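Long-range contacts in aspartokinase (PDB 3TVI), which probably catalyses the ATP-dependent phosphorylation of the beta-carboxyl group of aspartate, the first step toward threonine, methionine and lysine: residues 133-138 with 167-172; 151-156 with 192-197. One frame throughout, in Å; residues are numbered along the deposited sequence.

Contact 1. Residues 133-138 with 167-172; sequences IDAAEV and VIPGFY
The ring of Tyr172 takes the methyl group of Ala135 on one face and Asp134 OD1 at its edge, near the ring plane. Ala135 CB stands 3.6 Å from the centroid of the Tyr172 ring, 20° off the normal, a CH-pi contact; Arg115, from helix 109-127, adds a cation-pi partner. Tyr172 CG sits in the crowded position between backbone N and carbonyl carbon (chi1 72°), which brings the end of the side chain to Asp134 and Ala135. There Tyr172 OH donates to Asp134 OD1 at 2.6 Å; the carboxylate and ring planes are 79° apart, and the hydroxyl meets OD1 from above the carboxylate plane. Asp134 OD1 also accepts from Ala136 N at 2.7 Å, through its anti lone pair. Two donors thus grip OD1 and fix the rotation of the carboxylate, while OD2 has a weak, long ion pair with Arg115, which would probably help to keep Asp134 ionised. Beside this, Pro169 touches the backbone with CG, 3.5 Å from Ala135 N, and Val138 CG1 meets Ile168 CG2 at 4.1 Å. Ile133 N bonds to Val167 O nearly along the carbonyl axis, continuing the parallel pairing of strands 131-132 and 166-167. Asp134 and Ala136 form an Asx turn, here at the C-terminal ends of neighbouring parallel strands in the amino acid kinase fold, with Pro169 next to Glu117, a predicted substrate-binding residue.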
loop_
_atom_site.group_PDB
_atom_site.type_symbol
_atom_site.label_atom_id
_atom_site.label_comp_id
_atom_site.label_asym_id
_atom_site.label_seq_id
_atom_site.Cartn_x
_atom_site.Cartn_y
_atom_site.Cartn_z
ATOM N N ILE B 133 10.818 7.660 -47.902
ATOM C CA ILE B 133 10.800 6.228 -47.646
ATOM C C ILE B 133 9.544 5.861 -46.873
ATOM O O ILE B 133 9.450 6.147 -45.688
ATOM C CB ILE B 133 12.018 5.809 -46.820
ATOM C CG1 ILE B 133 13.283 5.928 -47.660
ATOM C CG2 ILE B 133 11.842 4.391 -46.314
ATOM C CD1 ILE B 133 14.527 5.464 -46.937
ATOM N N ASP B 134 8.589 5.222 -47.543
ATOM C CA ASP B 134 7.341 4.830 -46.900
ATOM C C ASP B 134 7.659 3.976 -45.688
ATOM O O ASP B 134 8.644 3.253 -45.679
ATOM C CB ASP B 134 6.429 4.064 -47.866
ATOM C CG ASP B 134 4.992 3.948 -47.356
ATOM O OD1 ASP B 134 4.780 3.430 -46.244
ATOM O OD2 ASP B 134 4.059 4.359 -48.071
ATOM N N ALA B 135 6.824 4.098 -44.663
ATOM C CA ALA B 135 6.966 3.327 -43.435
ATOM C C ALA B 135 6.764 1.851 -43.723
ATOM O O ALA B 135 7.511 1.006 -43.226
ATOM C CB ALA B 135 5.949 3.789 -42.410
ATOM N N ALA B 136 5.764 1.557 -44.555
ATOM C CA ALA B 136 5.363 0.186 -44.870
ATOM C C ALA B 136 6.487 -0.636 -45.462
ATOM O O ALA B 136 6.402 -1.856 -45.471
ATOM C CB ALA B 136 4.169 0.184 -45.811
ATOM N N GLU B 137 7.525 0.032 -45.961
ATOM C CA GLU B 137 8.723 -0.636 -46.493
ATOM C C GLU B 137 9.769 -0.981 -45.430
ATOM O O GLU B 137 10.595 -1.872 -45.629
ATOM C CB GLU B 137 9.389 0.252 -47.545
ATOM C CG GLU B 137 8.638 0.307 -48.854
ATOM C CD GLU B 137 8.919 -0.905 -49.697
ATOM O OE1 GLU B 137 10.004 -0.949 -50.322
ATOM O OE2 GLU B 137 8.057 -1.809 -49.728
ATOM N N VAL B 138 9.736 -0.280 -44.306
ATOM C CA VAL B 138 10.858 -0.302 -43.375
ATOM C C VAL B 138 10.496 -0.724 -41.927
ATOM O O VAL B 138 11.362 -1.160 -41.165
ATOM C CB VAL B 138 11.561 1.073 -43.439
ATOM C CG1 VAL B 138 10.750 2.129 -42.701
ATOM C CG2 VAL B 138 12.979 0.975 -42.915
ATOM N N VAL B 167 13.180 11.304 -45.306
ATOM C CA VAL B 167 11.933 11.440 -44.543
ATOM C C VAL B 167 11.295 10.072 -44.441
ATOM O O VAL B 167 11.333 9.302 -45.397
ATOM C CB VAL B 167 10.895 12.356 -45.216
ATOM C CG1 VAL B 167 9.591 12.338 -44.430
ATOM C CG2 VAL B 167 11.415 13.779 -45.354
ATOM N N ILE B 168 10.711 9.783 -43.281
ATOM C CA ILE B 168 10.069 8.497 -43.011
ATOM C C ILE B 168 8.790 8.759 -42.245
ATOM O O ILE B 168 8.856 9.165 -41.082
ATOM C CB ILE B 168 10.943 7.584 -42.127
ATOM C CG1 ILE B 168 12.380 7.547 -42.650
ATOM C CG2 ILE B 168 10.337 6.194 -42.070
ATOM C CD1 ILE B 168 13.322 6.726 -41.803
ATOM N N PRO B 169 7.625 8.514 -42.875
ATOM C CA PRO B 169 6.362 8.888 -42.249
ATOM C C PRO B 169 6.159 8.066 -40.995
ATOM O O PRO B 169 6.844 7.063 -40.799
ATOM C CB PRO B 169 5.325 8.564 -43.320
ATOM C CG PRO B 169 5.922 7.429 -44.067
ATOM C CD PRO B 169 7.418 7.602 -44.011
ATOM N N GLY B 170 5.227 8.484 -40.153
ATOM C CA GLY B 170 5.286 8.118 -38.755
ATOM C C GLY B 170 4.576 6.855 -38.341
ATOM O O GLY B 170 5.196 5.818 -38.048
ATOM N N PHE B 171 3.258 6.934 -38.372
ATOM C CA PHE B 171 2.427 6.323 -37.327
ATOM C C PHE B 171 2.005 4.884 -37.633
ATOM O O PHE B 171 1.110 4.359 -36.998
ATOM C CB PHE B 171 1.289 7.338 -37.101
ATOM C CG PHE B 171 -0.015 6.796 -36.624
ATOM C CD1 PHE B 171 -0.142 6.216 -35.383
ATOM C CD2 PHE B 171 -1.159 7.016 -37.373
ATOM C CE1 PHE B 171 -1.379 5.779 -34.930
ATOM C CE2 PHE B 171 -2.393 6.586 -36.929
ATOM C CZ PHE B 171 -2.503 5.963 -35.700
ATOM N N TYR B 172 2.711 4.228 -38.558
ATOM C CA TYR B 172 2.281 2.941 -39.081
ATOM C C TYR B 172 3.425 2.126 -39.656
ATOM O O TYR B 172 4.563 2.586 -39.708
ATOM C CB TYR B 172 1.239 3.159 -40.175
ATOM C CG TYR B 172 1.810 3.717 -41.454
ATOM C CD1 TYR B 172 2.196 2.881 -42.487
ATOM C CD2 TYR B 172 1.975 5.087 -41.625
ATOM C CE1 TYR B 172 2.730 3.392 -43.658
ATOM C CE2 TYR B 172 2.501 5.606 -42.798
ATOM C CZ TYR B 172 2.877 4.755 -43.805
ATOM O OH TYR B 172 3.399 5.270 -44.960
#

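Contact 2. Residues 151-156 with 192-197; sequences KSYEKI and GSIISA
Helices 149-159 and 187-199 of the amino acid kinase domain pack against each other here, their short segments crossing at -66° with the axes 9.5 Å apart. Ile194 CG2 lies between two side chains of the other helix, 3.7 Å from Ile156 CD1 and 3.9 Å from Tyr153 CE1. Ile156 is extended (chi2 171°), so its CD1 reaches across to touch the tip of Ile195 as well, CD1 to CD1 at 3.7 Å. The Ile195 side chain starts out away from helix 149-159, but its bent chain (chi2 -57°) brings that methyl round to the interface. On the other flank, the Tyr153 ring meets helix 187-199 through CE1, 3.5 Å from Ala197 CB, and the carbonyl oxygen of Ile194 lies at the ring edge, near its plane. Pro253 of helix 252-256 also touches Tyr153. Within helix 187-199, Ser196 OG turns back to donate to Gly192 O at 2.7 Å. With no hydrogen bond or ion pair crossing between the segments, the join between them rests on apolar contact among isoleucine methyls, the Ala197 methyl and one carbon of the Tyr153 ring, and so has no directional bond to set its register.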
loop_
_atom_site.group_PDB
_atom_site.type_symbol
_atom_site.label_atom_id
_atom_site.label_comp_id
_atom_site.label_asym_id
_atom_site.label_seq_id
_atom_site.Cartn_x
_atom_site.Cartn_y
_atom_site.Cartn_z
ATOM N N LYS B 151 13.775 -7.691 -37.968
ATOM C CA LYS B 151 13.544 -7.427 -39.397
ATOM C C LYS B 151 13.554 -5.943 -39.718
ATOM O O LYS B 151 14.286 -5.498 -40.596
ATOM C CB LYS B 151 12.202 -8.002 -39.852
ATOM C CG LYS B 151 11.926 -7.810 -41.338
ATOM C CD LYS B 151 10.545 -8.322 -41.711
ATOM C CE LYS B 151 10.258 -8.140 -43.190
ATOM N NZ LYS B 151 8.836 -8.445 -43.491
ATOM N N SER B 152 12.708 -5.191 -39.019
ATOM C CA SER B 152 12.566 -3.761 -39.258
ATOM C C SER B 152 13.928 -3.083 -39.348
ATOM O O SER B 152 14.232 -2.420 -40.337
ATOM C CB SER B 152 11.735 -3.127 -38.144
ATOM O OG SER B 152 10.477 -3.763 -38.040
ATOM N N TYR B 153 14.752 -3.288 -38.321
ATOM C CA TYR B 153 16.065 -2.650 -38.237
ATOM C C TYR B 153 16.956 -3.060 -39.405
ATOM O O TYR B 153 17.568 -2.209 -40.059
ATOM C CB TYR B 153 16.749 -2.988 -36.912
ATOM C CG TYR B 153 15.968 -2.579 -35.670
ATOM C CD1 TYR B 153 15.370 -1.325 -35.570
ATOM C CD2 TYR B 153 15.853 -3.440 -34.585
ATOM C CE1 TYR B 153 14.669 -0.956 -34.438
ATOM C CE2 TYR B 153 15.155 -3.076 -33.450
ATOM C CZ TYR B 153 14.567 -1.833 -33.382
ATOM O OH TYR B 153 13.875 -1.476 -32.249
ATOM N N GLU B 154 17.023 -4.361 -39.677
ATOM C CA GLU B 154 17.746 -4.851 -40.846
ATOM C C GLU B 154 17.340 -4.038 -42.077
ATOM O O GLU B 154 18.199 -3.574 -42.827
ATOM C CB GLU B 154 17.484 -6.352 -41.062
ATOM C CG GLU B 154 17.920 -6.906 -42.425
ATOM C CD GLU B 154 18.053 -8.432 -42.454
ATOM O OE1 GLU B 154 17.815 -9.095 -41.410
ATOM O OE2 GLU B 154 18.408 -8.970 -43.531
ATOM N N LYS B 155 16.031 -3.856 -42.255
ATOM C CA LYS B 155 15.489 -3.082 -43.369
ATOM C C LYS B 155 15.895 -1.612 -43.254
ATOM O O LYS B 155 16.365 -1.017 -44.216
ATOM C CB LYS B 155 13.967 -3.225 -43.431
ATOM N N ILE B 156 15.741 -1.040 -42.066
ATOM C CA ILE B 156 16.149 0.345 -41.819
ATOM C C ILE B 156 17.605 0.585 -42.219
ATOM O O ILE B 156 17.917 1.558 -42.907
ATOM C CB ILE B 156 15.958 0.739 -40.342
ATOM C CG1 ILE B 156 14.474 0.931 -40.034
ATOM C CG2 ILE B 156 16.717 2.016 -40.034
ATOM C CD1 ILE B 156 14.167 1.111 -38.564
ATOM N N GLY B 192 9.797 7.221 -34.534
ATOM C CA GLY B 192 11.032 7.973 -34.343
ATOM C C GLY B 192 12.076 7.196 -33.557
ATOM O O GLY B 192 13.236 7.111 -33.973
ATOM N N SER B 193 11.662 6.619 -32.430
ATOM C CA SER B 193 12.546 5.775 -31.612
ATOM C C SER B 193 13.052 4.574 -32.389
ATOM O O SER B 193 14.238 4.257 -32.337
ATOM C CB SER B 193 11.817 5.287 -30.366
ATOM O OG SER B 193 10.984 6.311 -29.855
ATOM N N ILE B 194 12.148 3.914 -33.109
ATOM C CA ILE B 194 12.503 2.768 -33.937
ATOM C C ILE B 194 13.614 3.147 -34.904
ATOM O O ILE B 194 14.647 2.495 -34.953
ATOM C CB ILE B 194 11.293 2.260 -34.741
ATOM C CG1 ILE B 194 10.246 1.650 -33.799
ATOM C CG2 ILE B 194 11.737 1.241 -35.780
ATOM C CD1 ILE B 194 9.000 1.136 -34.486
ATOM N N ILE B 195 13.411 4.221 -35.656
ATOM C CA ILE B 195 14.381 4.612 -36.668
ATOM C C ILE B 195 15.747 4.830 -36.047
ATOM O O ILE B 195 16.756 4.382 -36.593
ATOM C CB ILE B 195 13.973 5.898 -37.402
ATOM C CG1 ILE B 195 12.760 5.649 -38.308
ATOM C CG2 ILE B 195 15.138 6.419 -38.229
ATOM C CD1 ILE B 195 12.959 4.547 -39.328
ATOM N N SER B 196 15.773 5.522 -34.909
ATOM C CA SER B 196 17.019 5.795 -34.196
ATOM C C SER B 196 17.724 4.479 -33.880
ATOM O O SER B 196 18.898 4.289 -34.228
ATOM C CB SER B 196 16.736 6.561 -32.905
ATOM O OG SER B 196 15.719 7.530 -33.096
ATOM N N ALA B 197 16.991 3.567 -33.242
ATOM C CA ALA B 197 17.486 2.225 -32.969
ATOM C C ALA B 197 18.074 1.571 -34.219
ATOM O O ALA B 197 19.202 1.083 -34.196
ATOM C CB ALA B 197 16.369 1.360 -32.416
#

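In the fold
From the N terminus, the chain leaves strand 131-132 into 133-138, runs on through helix 149-159, enters strand 166-167 and reaches 167-172, where contact 1 closes its loop. It then passes the hairpin of strands 172-174 and 180-182 before helix 187-199 returns to helix 149-159 and closes contact 2. The segments alternate, so the two loops cross: helix 149-159 lies within the first, while 167-172 lies within the second. Their centres are 10 Å apart and they share a hydrophobic layer, in which Val138 packs on Ile156 and Ile168 on Ile195. Together they tie the edge of the mixed sheet to the two helices.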